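Local coordinates for protein N-acetylglucosamine 2-epimerase (Xylella fastidiosa, PDB 3GT5) that probably acts as a sugar isomerase of the N-acylglucosamine 2-epimerase type, at residues G154-D158 and R170-N175; Q209-A213 and W225-W229; G94-W98 and T109-L115; A202-R207 and W268-V272. All coordinates share one frame. Residue numbers count along the deposited sequence, not the author numbering.

Contact 1 of 4, residues G154-D158 and R170-N175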
loop_
_atom_site.group_PDB
_atom_site.type_symbol
_atom_site.label_atom_id
_atom_site.label_comp_id
_atom_site.label_asym_id
_atom_site.label_seq_id
_atom_site.Cartn_x
_atom_site.Cartn_y
_atom_site.Cartn_z
ATOM N N GLY A 154 -6.015 10.723 -18.078
ATOM C CA GLY A 154 -5.450 9.380 -17.869
ATOM C C GLY A 154 -5.273 8.993 -16.402
ATOM O O GLY A 154 -4.381 8.195 -16.054
ATOM N N LEU A 155 -6.101 9.606 -15.558
ATOM C CA LEU A 155 -6.102 9.410 -14.100
ATOM C C LEU A 155 -7.499 9.389 -13.465
ATOM O O LEU A 155 -8.443 9.997 -13.999
ATOM C CB LEU A 155 -5.278 10.537 -13.454
ATOM C CG LEU A 155 -3.814 10.588 -13.829
ATOM C CD1 LEU A 155 -3.189 11.946 -13.488
ATOM C CD2 LEU A 155 -3.083 9.435 -13.146
ATOM N N TYR A 156 -7.632 8.752 -12.287
ATOM C CA TYR A 156 -8.867 8.692 -11.555
ATOM C C TYR A 156 -9.000 9.915 -10.653
ATOM O O TYR A 156 -8.008 10.375 -10.035
ATOM C CB TYR A 156 -8.947 7.412 -10.688
ATOM C CG TYR A 156 -9.019 6.141 -11.513
ATOM C CD1 TYR A 156 -10.232 5.672 -12.026
ATOM C CD2 TYR A 156 -7.874 5.421 -11.809
ATOM C CE1 TYR A 156 -10.270 4.528 -12.818
ATOM C CE2 TYR A 156 -7.926 4.275 -12.570
ATOM C CZ TYR A 156 -9.107 3.833 -13.050
ATOM O OH TYR A 156 -9.091 2.686 -13.799
ATOM N N LYS A 157 -10.233 10.394 -10.564
ATOM C CA LYS A 157 -10.637 11.383 -9.558
ATOM C C LYS A 157 -10.639 10.748 -8.183
ATOM O O LYS A 157 -10.702 9.526 -8.059
ATOM C CB LYS A 157 -12.025 11.922 -9.903
ATOM C CG LYS A 157 -12.054 12.532 -11.306
ATOM C CD LYS A 157 -13.354 13.268 -11.613
ATOM C CE LYS A 157 -14.549 12.353 -11.549
ATOM N NZ LYS A 157 -15.651 12.880 -12.400
ATOM N N ASP A 158 -10.607 11.561 -7.138
ATOM C CA ASP A 158 -10.369 10.989 -5.800
ATOM C C ASP A 158 -11.578 10.660 -4.941
ATOM O O ASP A 158 -11.617 9.629 -4.284
ATOM C CB ASP A 158 -9.474 11.915 -5.019
ATOM C CG ASP A 158 -8.398 11.170 -4.284
ATOM O OD1 ASP A 158 -8.560 11.005 -3.047
ATOM O OD2 ASP A 158 -7.398 10.766 -4.945
ATOM N N ARG A 170 -7.462 16.353 -6.557
ATOM C CA ARG A 170 -6.883 15.268 -7.312
ATOM C C ARG A 170 -5.606 14.817 -6.557
ATOM O O ARG A 170 -4.777 15.662 -6.129
ATOM C CB ARG A 170 -6.550 15.730 -8.715
ATOM C CG ARG A 170 -7.777 16.205 -9.521
ATOM C CD ARG A 170 -8.709 15.092 -9.841
ATOM N NE ARG A 170 -9.881 15.623 -10.561
ATOM C CZ ARG A 170 -11.016 16.013 -10.018
ATOM N NH1 ARG A 170 -11.260 15.891 -8.706
ATOM N NH2 ARG A 170 -11.965 16.488 -10.830
ATOM N N GLY A 171 -5.412 13.498 -6.474
ATOM C CA GLY A 171 -4.417 12.916 -5.591
ATOM C C GLY A 171 -3.635 11.825 -6.268
ATOM O O GLY A 171 -4.224 11.010 -7.001
ATOM N N GLN A 172 -2.316 11.795 -6.030
ATOM C CA GLN A 172 -1.484 10.745 -6.631
ATOM C C GLN A 172 -1.732 9.407 -5.905
ATOM O O GLN A 172 -1.598 8.331 -6.542
ATOM C CB GLN A 172 0.021 11.124 -6.681
ATOM C CG GLN A 172 0.792 10.904 -5.370
ATOM C CD GLN A 172 1.217 9.450 -5.204
ATOM O OE1 GLN A 172 1.570 8.823 -6.202
ATOM N NE2 GLN A 172 1.223 8.936 -3.974
ATOM N N ASN A 173 -2.051 9.458 -4.597
ATOM C CA ASN A 173 -2.031 8.247 -3.744
ATOM C C ASN A 173 -3.058 7.197 -4.160
ATOM O O ASN A 173 -2.718 6.005 -4.291
ATOM C CB ASN A 173 -2.244 8.667 -2.283
ATOM C CG ASN A 173 -1.687 7.682 -1.278
ATOM O OD1 ASN A 173 -1.180 6.647 -1.615
ATOM N ND2 ASN A 173 -1.740 8.055 -0.019
ATOM N N ALA A 174 -4.294 7.615 -4.434
ATOM C CA ALA A 174 -5.293 6.657 -4.919
ATOM C C ALA A 174 -4.883 6.062 -6.295
ATOM O O ALA A 174 -5.111 4.879 -6.543
ATOM C CB ALA A 174 -6.705 7.282 -4.959
ATOM N N ASN A 175 -4.263 6.862 -7.165
ATOM C CA ASN A 175 -3.811 6.403 -8.469
ATOM C C ASN A 175 -2.657 5.427 -8.357
ATOM O O ASN A 175 -2.540 4.466 -9.122
ATOM C CB ASN A 175 -3.504 7.623 -9.337
ATOM C CG ASN A 175 -4.778 8.237 -9.875
ATOM O OD1 ASN A 175 -5.367 7.696 -10.803
ATOM N ND2 ASN A 175 -5.245 9.358 -9.265
HETATM O O HOH W 1 -7.412 11.702 -7.600
HETATM O O HOH W 2 -5.414 10.130 -3.511
#

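Contact 2 of 4, residues Q209-A213 and W225-W229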
loop_
_atom_site.group_PDB
_atom_site.type_symbol
_atom_site.label_atom_id
_atom_site.label_comp_id
_atom_site.label_asym_id
_atom_site.label_seq_id
_atom_site.Cartn_x
_atom_site.Cartn_y
_atom_site.Cartn_z
ATOM N N GLN A 209 3.253 14.051 -14.232
ATOM C CA GLN A 209 3.063 14.783 -12.967
ATOM C C GLN A 209 4.380 15.048 -12.271
ATOM O O GLN A 209 4.567 16.143 -11.700
ATOM C CB GLN A 209 2.058 14.112 -12.010
ATOM C CG GLN A 209 0.618 13.899 -12.583
ATOM C CD GLN A 209 0.009 15.168 -13.125
ATOM O OE1 GLN A 209 -0.378 15.230 -14.291
ATOM N NE2 GLN A 209 -0.102 16.184 -12.276
ATOM N N ALA A 210 5.286 14.081 -12.291
ATOM C CA ALA A 210 6.611 14.276 -11.684
ATOM C C ALA A 210 7.354 15.459 -12.321
ATOM O O ALA A 210 8.079 16.142 -11.624
ATOM C CB ALA A 210 7.468 12.988 -11.763
ATOM N N ALA A 211 7.170 15.687 -13.631
ATOM C CA ALA A 211 7.781 16.815 -14.337
ATOM C C ALA A 211 7.395 18.161 -13.748
ATOM O O ALA A 211 8.144 19.113 -13.863
ATOM C CB ALA A 211 7.449 16.765 -15.815
ATOM N N LYS A 212 6.249 18.232 -13.071
ATOM C CA LYS A 212 5.760 19.487 -12.516
ATOM C C LYS A 212 6.342 19.776 -11.137
ATOM O O LYS A 212 6.070 20.837 -10.543
ATOM C CB LYS A 212 4.242 19.431 -12.443
ATOM C CG LYS A 212 3.543 19.135 -13.787
ATOM C CD LYS A 212 2.030 19.117 -13.610
ATOM C CE LYS A 212 1.331 18.554 -14.838
ATOM N NZ LYS A 212 1.022 19.620 -15.744
ATOM N N ALA A 213 7.133 18.844 -10.608
ATOM C CA ALA A 213 7.651 18.997 -9.230
ATOM C C ALA A 213 9.080 18.553 -9.161
ATOM O O ALA A 213 9.508 17.876 -8.216
ATOM C CB ALA A 213 6.773 18.208 -8.241
ATOM N N TRP A 225 -4.973 18.938 -12.637
ATOM C CA TRP A 225 -3.769 18.227 -12.314
ATOM C C TRP A 225 -2.502 19.096 -12.306
ATOM O O TRP A 225 -1.409 18.625 -12.563
ATOM C CB TRP A 225 -3.613 16.976 -13.176
ATOM C CG TRP A 225 -4.576 15.897 -12.798
ATOM C CD1 TRP A 225 -5.811 15.665 -13.335
ATOM C CD2 TRP A 225 -4.393 14.931 -11.768
ATOM N NE1 TRP A 225 -6.397 14.579 -12.719
ATOM C CE2 TRP A 225 -5.529 14.096 -11.771
ATOM C CE3 TRP A 225 -3.361 14.661 -10.872
ATOM C CZ2 TRP A 225 -5.668 13.025 -10.874
ATOM C CZ3 TRP A 225 -3.488 13.618 -10.003
ATOM C CH2 TRP A 225 -4.635 12.810 -10.004
ATOM N N GLU A 226 -2.665 20.364 -11.937
ATOM C CA GLU A 226 -1.523 21.217 -11.579
ATOM C C GLU A 226 -1.253 21.064 -10.069
ATOM O O GLU A 226 -2.156 20.801 -9.291
ATOM C CB GLU A 226 -1.823 22.685 -11.895
ATOM C CG GLU A 226 -1.959 22.937 -13.390
ATOM C CD GLU A 226 -0.745 22.521 -14.174
ATOM O OE1 GLU A 226 0.387 22.848 -13.764
ATOM O OE2 GLU A 226 -0.897 21.847 -15.225
ATOM N N VAL A 227 -0.004 21.228 -9.681
ATOM C CA VAL A 227 0.398 20.966 -8.307
ATOM C C VAL A 227 -0.328 21.901 -7.331
ATOM O O VAL A 227 -0.397 23.128 -7.573
ATOM C CB VAL A 227 1.925 21.138 -8.122
ATOM C CG1 VAL A 227 2.259 21.000 -6.627
ATOM C CG2 VAL A 227 2.683 20.097 -8.960
ATOM N N ASP A 228 -0.847 21.344 -6.244
ATOM C CA ASP A 228 -1.408 22.108 -5.119
ATOM C C ASP A 228 -0.342 22.061 -4.010
ATOM O O ASP A 228 -0.247 21.127 -3.273
ATOM C CB ASP A 228 -2.753 21.525 -4.662
ATOM C CG ASP A 228 -3.427 22.353 -3.561
ATOM O OD1 ASP A 228 -2.715 23.183 -2.923
ATOM O OD2 ASP A 228 -4.638 22.155 -3.324
ATOM N N TRP A 229 0.457 23.105 -3.897
ATOM C CA TRP A 229 1.551 23.093 -2.930
ATOM C C TRP A 229 1.093 23.274 -1.469
ATOM O O TRP A 229 1.878 23.023 -0.572
ATOM C CB TRP A 229 2.550 24.187 -3.283
ATOM C CG TRP A 229 3.219 24.030 -4.584
ATOM C CD1 TRP A 229 2.974 24.757 -5.720
ATOM C CD2 TRP A 229 4.254 23.119 -4.909
ATOM N NE1 TRP A 229 3.797 24.356 -6.724
ATOM C CE2 TRP A 229 4.608 23.355 -6.259
ATOM C CE3 TRP A 229 4.927 22.115 -4.201
ATOM C CZ2 TRP A 229 5.599 22.622 -6.901
ATOM C CZ3 TRP A 229 5.932 21.388 -4.839
ATOM C CH2 TRP A 229 6.256 21.647 -6.175
HETATM O O HOH W 3 2.717 22.361 -15.712
#

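Contact 3 of 4, residues G94-W98 and T109-L115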
loop_
_atom_site.group_PDB
_atom_site.type_symbol
_atom_site.label_atom_id
_atom_site.label_comp_id
_atom_site.label_asym_id
_atom_site.label_seq_id
_atom_site.Cartn_x
_atom_site.Cartn_y
_atom_site.Cartn_z
ATOM N N GLY A 94 -23.513 0.693 -5.478
ATOM C CA GLY A 94 -22.268 0.028 -5.865
ATOM C C GLY A 94 -21.070 0.559 -5.073
ATOM O O GLY A 94 -19.996 0.001 -5.147
ATOM N N GLY A 95 -21.262 1.606 -4.280
ATOM C CA GLY A 95 -20.181 2.147 -3.449
ATOM C C GLY A 95 -19.987 1.369 -2.155
ATOM O O GLY A 95 -20.796 0.492 -1.789
ATOM N N TYR A 96 -18.905 1.701 -1.444
ATOM C CA TYR A 96 -18.473 0.950 -0.273
ATOM C C TYR A 96 -18.325 1.889 0.873
ATOM O O TYR A 96 -17.672 2.913 0.717
ATOM C CB TYR A 96 -17.117 0.258 -0.531
ATOM C CG TYR A 96 -17.197 -0.873 -1.506
ATOM C CD1 TYR A 96 -17.295 -2.195 -1.056
ATOM C CD2 TYR A 96 -17.156 -0.641 -2.891
ATOM C CE1 TYR A 96 -17.377 -3.234 -1.941
ATOM C CE2 TYR A 96 -17.237 -1.650 -3.777
ATOM C CZ TYR A 96 -17.350 -2.968 -3.328
ATOM O OH TYR A 96 -17.443 -3.996 -4.232
ATOM N N ALA A 97 -18.858 1.526 2.030
ATOM C CA ALA A 97 -18.702 2.341 3.230
ATOM C C ALA A 97 -17.223 2.469 3.566
ATOM O O ALA A 97 -16.523 1.462 3.645
ATOM C CB ALA A 97 -19.473 1.736 4.407
ATOM N N TRP A 98 -16.774 3.706 3.790
ATOM C CA TRP A 98 -15.403 4.000 4.220
ATOM C C TRP A 98 -15.146 3.542 5.661
ATOM O O TRP A 98 -14.135 2.901 5.958
ATOM C CB TRP A 98 -15.159 5.514 4.033
ATOM C CG TRP A 98 -13.770 6.015 4.259
ATOM C CD1 TRP A 98 -13.395 6.985 5.141
ATOM C CD2 TRP A 98 -12.565 5.649 3.548
ATOM N NE1 TRP A 98 -12.069 7.220 5.066
ATOM C CE2 TRP A 98 -11.522 6.431 4.084
ATOM C CE3 TRP A 98 -12.266 4.756 2.496
ATOM C CZ2 TRP A 98 -10.206 6.333 3.629
ATOM C CZ3 TRP A 98 -10.939 4.673 2.045
ATOM C CH2 TRP A 98 -9.931 5.458 2.606
ATOM N N THR A 109 -18.648 8.237 2.380
ATOM C CA THR A 109 -17.862 8.883 1.311
ATOM C C THR A 109 -17.233 7.843 0.424
ATOM O O THR A 109 -16.656 6.869 0.920
ATOM C CB THR A 109 -16.766 9.766 1.866
ATOM O OG1 THR A 109 -17.339 10.733 2.743
ATOM C CG2 THR A 109 -16.005 10.488 0.720
ATOM N N ASN A 110 -17.359 8.054 -0.888
ATOM C CA ASN A 110 -16.803 7.159 -1.906
ATOM C C ASN A 110 -15.387 7.551 -2.310
ATOM O O ASN A 110 -15.180 8.468 -3.062
ATOM C CB ASN A 110 -17.737 7.106 -3.129
ATOM C CG ASN A 110 -18.991 6.296 -2.861
ATOM O OD1 ASN A 110 -18.903 5.153 -2.449
ATOM N ND2 ASN A 110 -20.177 6.880 -3.125
ATOM N N HIS A 111 -14.413 6.874 -1.720
ATOM C CA HIS A 111 -13.010 7.178 -1.924
ATOM C C HIS A 111 -12.414 6.281 -2.966
ATOM O O HIS A 111 -12.487 5.082 -2.855
ATOM C CB HIS A 111 -12.258 6.991 -0.606
ATOM C CG HIS A 111 -12.412 8.139 0.322
ATOM N ND1 HIS A 111 -11.779 9.349 0.126
ATOM C CD2 HIS A 111 -13.133 8.267 1.460
ATOM C CE1 HIS A 111 -12.092 10.168 1.115
ATOM N NE2 HIS A 111 -12.913 9.534 1.940
ATOM N N CYS A 112 -11.796 6.858 -3.979
ATOM C CA CYS A 112 -11.049 6.075 -4.964
ATOM C C CYS A 112 -9.983 5.216 -4.275
ATOM O O CYS A 112 -9.716 4.097 -4.713
ATOM C CB CYS A 112 -10.382 7.007 -5.957
ATOM S SG CYS A 112 -9.791 6.046 -7.368
ATOM N N TYR A 113 -9.358 5.758 -3.224
ATOM C CA TYR A 113 -8.368 5.008 -2.454
ATOM C C TYR A 113 -8.966 3.681 -1.962
ATOM O O TYR A 113 -8.330 2.619 -2.057
ATOM C CB TYR A 113 -7.896 5.897 -1.297
ATOM C CG TYR A 113 -6.717 5.371 -0.521
ATOM C CD1 TYR A 113 -5.436 5.925 -0.670
ATOM C CD2 TYR A 113 -6.888 4.292 0.382
ATOM C CE1 TYR A 113 -4.376 5.445 0.041
ATOM C CE2 TYR A 113 -5.838 3.815 1.076
ATOM C CZ TYR A 113 -4.584 4.382 0.910
ATOM O OH TYR A 113 -3.503 3.914 1.619
ATOM N N GLY A 114 -10.197 3.756 -1.466
ATOM C CA GLY A 114 -11.010 2.594 -1.069
ATOM C C GLY A 114 -11.229 1.586 -2.163
ATOM O O GLY A 114 -10.955 0.388 -1.993
ATOM N N LEU A 115 -11.656 2.052 -3.328
ATOM C CA LEU A 115 -11.849 1.165 -4.463
ATOM C C LEU A 115 -10.566 0.475 -4.973
ATOM O O LEU A 115 -10.649 -0.626 -5.516
ATOM C CB LEU A 115 -12.544 1.913 -5.606
ATOM C CG LEU A 115 -13.953 2.340 -5.195
ATOM C CD1 LEU A 115 -14.468 3.319 -6.231
ATOM C CD2 LEU A 115 -14.812 1.083 -5.101
HETATM O O HOH W 4 -15.339 4.491 0.559
HETATM O O HOH W 5 -17.023 3.314 -3.071
#

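Contact 4 of 4, residues A202-R207 and W268-V272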
loop_
_atom_site.group_PDB
_atom_site.type_symbol
_atom_site.label_atom_id
_atom_site.label_comp_id
_atom_site.label_asym_id
_atom_site.label_seq_id
_atom_site.Cartn_x
_atom_site.Cartn_y
_atom_site.Cartn_z
ATOM N N ALA A 202 0.924 4.722 -14.269
ATOM C CA ALA A 202 2.372 4.944 -14.037
ATOM C C ALA A 202 2.996 6.042 -14.910
ATOM O O ALA A 202 3.739 6.880 -14.439
ATOM C CB ALA A 202 3.175 3.631 -14.181
ATOM N N ASP A 203 2.657 6.055 -16.187
ATOM C CA ASP A 203 3.178 7.055 -17.087
ATOM C C ASP A 203 2.725 8.463 -16.671
ATOM O O ASP A 203 3.552 9.397 -16.537
ATOM C CB ASP A 203 2.702 6.756 -18.481
ATOM C CG ASP A 203 3.027 7.897 -19.442
ATOM O OD1 ASP A 203 4.190 8.286 -19.523
ATOM O OD2 ASP A 203 2.068 8.477 -20.033
ATOM N N ARG A 204 1.437 8.602 -16.417
ATOM C CA ARG A 204 0.872 9.924 -16.081
ATOM C C ARG A 204 1.457 10.439 -14.767
ATOM O O ARG A 204 1.837 11.615 -14.662
ATOM C CB ARG A 204 -0.645 9.878 -16.002
ATOM C CG ARG A 204 -1.352 9.604 -17.311
ATOM C CD ARG A 204 -1.008 10.574 -18.419
ATOM N NE ARG A 204 -1.874 10.250 -19.568
ATOM C CZ ARG A 204 -1.599 9.311 -20.470
ATOM N NH1 ARG A 204 -0.457 8.651 -20.405
ATOM N NH2 ARG A 204 -2.459 9.043 -21.463
ATOM N N ILE A 205 1.532 9.587 -13.764
ATOM C CA ILE A 205 2.080 10.051 -12.457
ATOM C C ILE A 205 3.625 10.221 -12.484
ATOM O O ILE A 205 4.164 11.273 -12.066
ATOM C CB ILE A 205 1.678 9.104 -11.311
ATOM C CG1 ILE A 205 0.155 9.036 -11.125
ATOM C CG2 ILE A 205 2.373 9.524 -9.961
ATOM C CD1 ILE A 205 -0.582 10.379 -10.703
ATOM N N THR A 206 4.366 9.175 -12.843
ATOM C CA THR A 206 5.824 9.190 -12.641
ATOM C C THR A 206 6.581 9.977 -13.731
ATOM O O THR A 206 7.708 10.286 -13.525
ATOM C CB THR A 206 6.442 7.801 -12.467
ATOM O OG1 THR A 206 6.404 7.112 -13.747
ATOM C CG2 THR A 206 5.715 7.017 -11.389
ATOM N N ARG A 207 5.928 10.286 -14.856
ATOM C CA ARG A 207 6.511 11.123 -15.898
ATOM C C ARG A 207 5.839 12.477 -15.969
ATOM O O ARG A 207 6.485 13.474 -15.608
ATOM C CB ARG A 207 6.548 10.405 -17.244
ATOM C CG ARG A 207 7.396 9.144 -17.171
ATOM C CD ARG A 207 8.094 8.815 -18.503
ATOM N NE ARG A 207 7.116 8.377 -19.459
ATOM C CZ ARG A 207 7.389 7.979 -20.697
ATOM N NH1 ARG A 207 6.396 7.570 -21.463
ATOM N NH2 ARG A 207 8.628 8.021 -21.176
ATOM N N TRP A 268 11.402 3.010 -20.740
ATOM C CA TRP A 268 11.393 4.112 -19.777
ATOM C C TRP A 268 11.241 3.718 -18.307
ATOM O O TRP A 268 11.624 4.497 -17.421
ATOM C CB TRP A 268 10.365 5.168 -20.141
ATOM C CG TRP A 268 8.954 4.787 -20.021
ATOM C CD1 TRP A 268 8.140 4.343 -21.012
ATOM C CD2 TRP A 268 8.133 4.859 -18.836
ATOM N NE1 TRP A 268 6.865 4.145 -20.526
ATOM C CE2 TRP A 268 6.837 4.471 -19.200
ATOM C CE3 TRP A 268 8.358 5.294 -17.523
ATOM C CZ2 TRP A 268 5.780 4.465 -18.291
ATOM C CZ3 TRP A 268 7.316 5.268 -16.627
ATOM C CH2 TRP A 268 6.044 4.862 -17.012
ATOM N N LEU A 269 10.732 2.521 -18.021
ATOM C CA LEU A 269 10.377 2.184 -16.645
ATOM C C LEU A 269 11.568 2.192 -15.660
ATOM O O LEU A 269 11.500 2.833 -14.596
ATOM C CB LEU A 269 9.678 0.821 -16.620
ATOM C CG LEU A 269 8.364 0.763 -17.407
ATOM C CD1 LEU A 269 7.963 -0.765 -17.662
ATOM C CD2 LEU A 269 7.259 1.548 -16.718
ATOM N N VAL A 270 12.642 1.508 -16.019
ATOM C CA VAL A 270 13.773 1.344 -15.098
ATOM C C VAL A 270 14.473 2.677 -14.831
ATOM O O VAL A 270 14.692 2.983 -13.680
ATOM C CB VAL A 270 14.732 0.202 -15.509
ATOM C CG1 VAL A 270 15.932 0.119 -14.514
ATOM C CG2 VAL A 270 14.005 -1.101 -15.572
ATOM N N PRO A 271 14.823 3.476 -15.866
ATOM C CA PRO A 271 15.491 4.742 -15.575
ATOM C C PRO A 271 14.633 5.671 -14.690
ATOM O O PRO A 271 15.161 6.400 -13.809
ATOM C CB PRO A 271 15.710 5.378 -16.960
ATOM C CG PRO A 271 15.595 4.292 -17.918
ATOM C CD PRO A 271 14.829 3.165 -17.316
ATOM N N VAL A 272 13.324 5.676 -14.921
ATOM C CA VAL A 272 12.437 6.487 -14.062
ATOM C C VAL A 272 12.444 5.962 -12.621
ATOM O O VAL A 272 12.578 6.745 -11.668
ATOM C CB VAL A 272 11.020 6.610 -14.635
ATOM C CG1 VAL A 272 10.051 7.234 -13.623
ATOM C CG2 VAL A 272 11.008 7.420 -15.921
#

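Contact 1 of 4, residues G154-D158 and R170-N175
Asn175 lays its carboxamide against the backbone of Tyr156 and pairs with both backbone polar groups of Tyr156: Tyr156 N donates to Asn175 OD1 (2.9 Å, 166°), and Asn175 ND2 donates to Tyr156 O (3.0 Å, 171°). The side chain thus reads the peptide edge of strand 155-160 much as a neighbouring strand would, here from the first turn of helix 172-189, in the helical (α/α)6-barrel fold of the N-acylglucosamine 2-epimerase family. ND2 is used twice, since Asn175 ND2 also donates to Gly171 O at 3.0 Å and ties the helix start back to the short strand 170-171. Asn175 OD1 lies near the plane of the Tyr156 ring, 3.5 Å from CD2 of that residue; the phenol hydroxyl itself is hydrogen-bonded to Arg197.

Farther along, Asp158 points its CB toward the helix start, with its OD2 3.6 Å from Ala174 CB, while its OD1 forms a salt bridge with Arg241. Gly171 leaves room for this carboxylate: an ideal CB there would clash with Asp158 OD2, at 2.9 Å. Lys157 CD rests over one face of the Arg170 guanidinium, 3.6 Å from Arg170 NH2, while Arg170 NH1 hydrogen-bonds Thr167 O. Two waters add polar links: one accepts from Gly171 N (2.9 Å) and lies 2.8 Å from both Tyr156 O and Asp158 OD2; the other donates to Asp158 OD2 at 2.5 Å and accepts from Ala174 N at 2.9 Å.

Contact 2 of 4, residues Q209-A213 and W225-W229
With chi1 and chi2 both in the m well, Gln209 turns its amide out from the end of helix 192-211, and its NE2 donates to Trp225 O (2.8 Å, 162°). Left-handed helical backbone angles (54/32) turn the chain at Trp225, whose CB lies 3.7 Å from Gln209 NE2. Lys212 takes an m, t, t path before chi4 bends to -91°: its methylene CE passes 3.6 Å from Trp225 O, and NZ forms a salt bridge with Glu226 OE2 at 3.0 Å. In the (α/α)6 barrel the contact closes the excursion from the C-terminal end of helix 192-211 through strand 220-221 onto the long loop before helix 247-263. Glu226 starts with CB directed away, but its m, m conformation folds the carboxylate back to the lysine, where a water accepts from Lys212 NZ (3.2 Å) and donates to Glu226 OE1 (3.1 Å). Val227, in the t rotamer, sets CG2 3.9 Å from Lys212 CB. Trp229, with chi1 in m, swings its ring back so that CH2 meets Ala213 CB at 4.0 Å.

Contact 3 of 4, residues G94-W98 and T109-L115
Gly95 brings its CA to 3.4 Å from Asn110 OD1; an ideal CB here would clash, 2.3 Å from that oxygen. Next, Tyr96 N donates to a water (3.0 Å) that donates to Asn110 OD1 (2.7 Å), and a second water donates to both Tyr96 O (2.8 Å) and Thr109 O (2.7 Å). The Tyr96 ring touches Leu115, CD2 to CD2 at 3.7 Å, while its hydroxyl hydrogen-bonds the Tyr122 hydroxyl. Trp98 lies across the turn from strand 104-111 into helix 112-127, a strand-to-helix junction of the (α/α)6 barrel with His111 at the N-cap position. Trp98 CD2 is 3.4 Å from His111 CD2, the six-membered ring and imidazole forming an oblique pair (centroids 4.3 Å apart, planes at 43°); His111 CB adds a CH-pi contact, 4.1 Å from that Trp98 ring's centroid. Trp98 CH2 reaches Tyr113 CD2 at 3.9 Å. With no direct hydrogen bond across the segments, the chemistry implies cohesion through aromatic and apolar packing, with waters linking backbone groups to each other and to the Asn110 side chain.

Contact 4 of 4, residues A202-R207 and W268-V272
A guanidinium lying flat on an indole is the striking feature here: the Arg207 and Trp268 planes are inclined by only 7°, with centres 3.6 Å apart. Arg207 CZ sits 3.6 Å from the centroid of the Trp268 five-membered ring and 7° off its normal, so the cation-pi geometry is nearly ideal. The same side chain adds a CH-pi contact, Arg207 CD being 4.1 Å from the centroid of the Trp268 six-membered ring. Arg207 is held in place from its own helix by Asp203, whose OD1 accepts from Arg207 NE (2.9 Å) and from Arg207 NH1 (3.0 Å); Asp203 OD2 also forms a salt bridge with Arg204 NH1 at 2.6 Å, a weak hydrogen bond, its angle only 117°.

These residues join two helices of the (α/α)6 barrel, 192-211 and 269-284. Trp268 CH2 reaches the first helix, 3.6 Å from Asp203 CA and 4.2 Å from Ala202 CB. Thr206 OG1 meets the ring edge, 3.5 Å from Trp268 CZ3, while donating to Ala202 O at 2.8 Å. One helical turn beyond the tryptophan, Val272 CG1 packs 3.7 Å from Thr206 OG1 and Val272 CG2 lies 4.1 Å from Arg207 CD.

How the contacts relate
From the N terminus, contact 3 closes first, drawing 94-98 onto 109-115 round strands 99-101 and 104-111. Contact 1 follows in series with a short loop between 158 and 170; it reaches the same sheet, and the probable hydrogen bond from Cys112 N to Asp158 O (2.8 Å) joins the two. Contact 4 spans 60 residues between its segments, and contact 2, from 209 to 229, falls wholly within that span; both use helix 192-211, where Gln209 N meets Arg204 O at 2.9 Å. Contact 1 touches both: Leu155 CB lies 3.6 Å from Trp225 CZ2, and Leu155 CD2 3.6 Å from Ile205 CD1. No loops cross. Contacts 3 and 4 stay about 27 Å apart between centres.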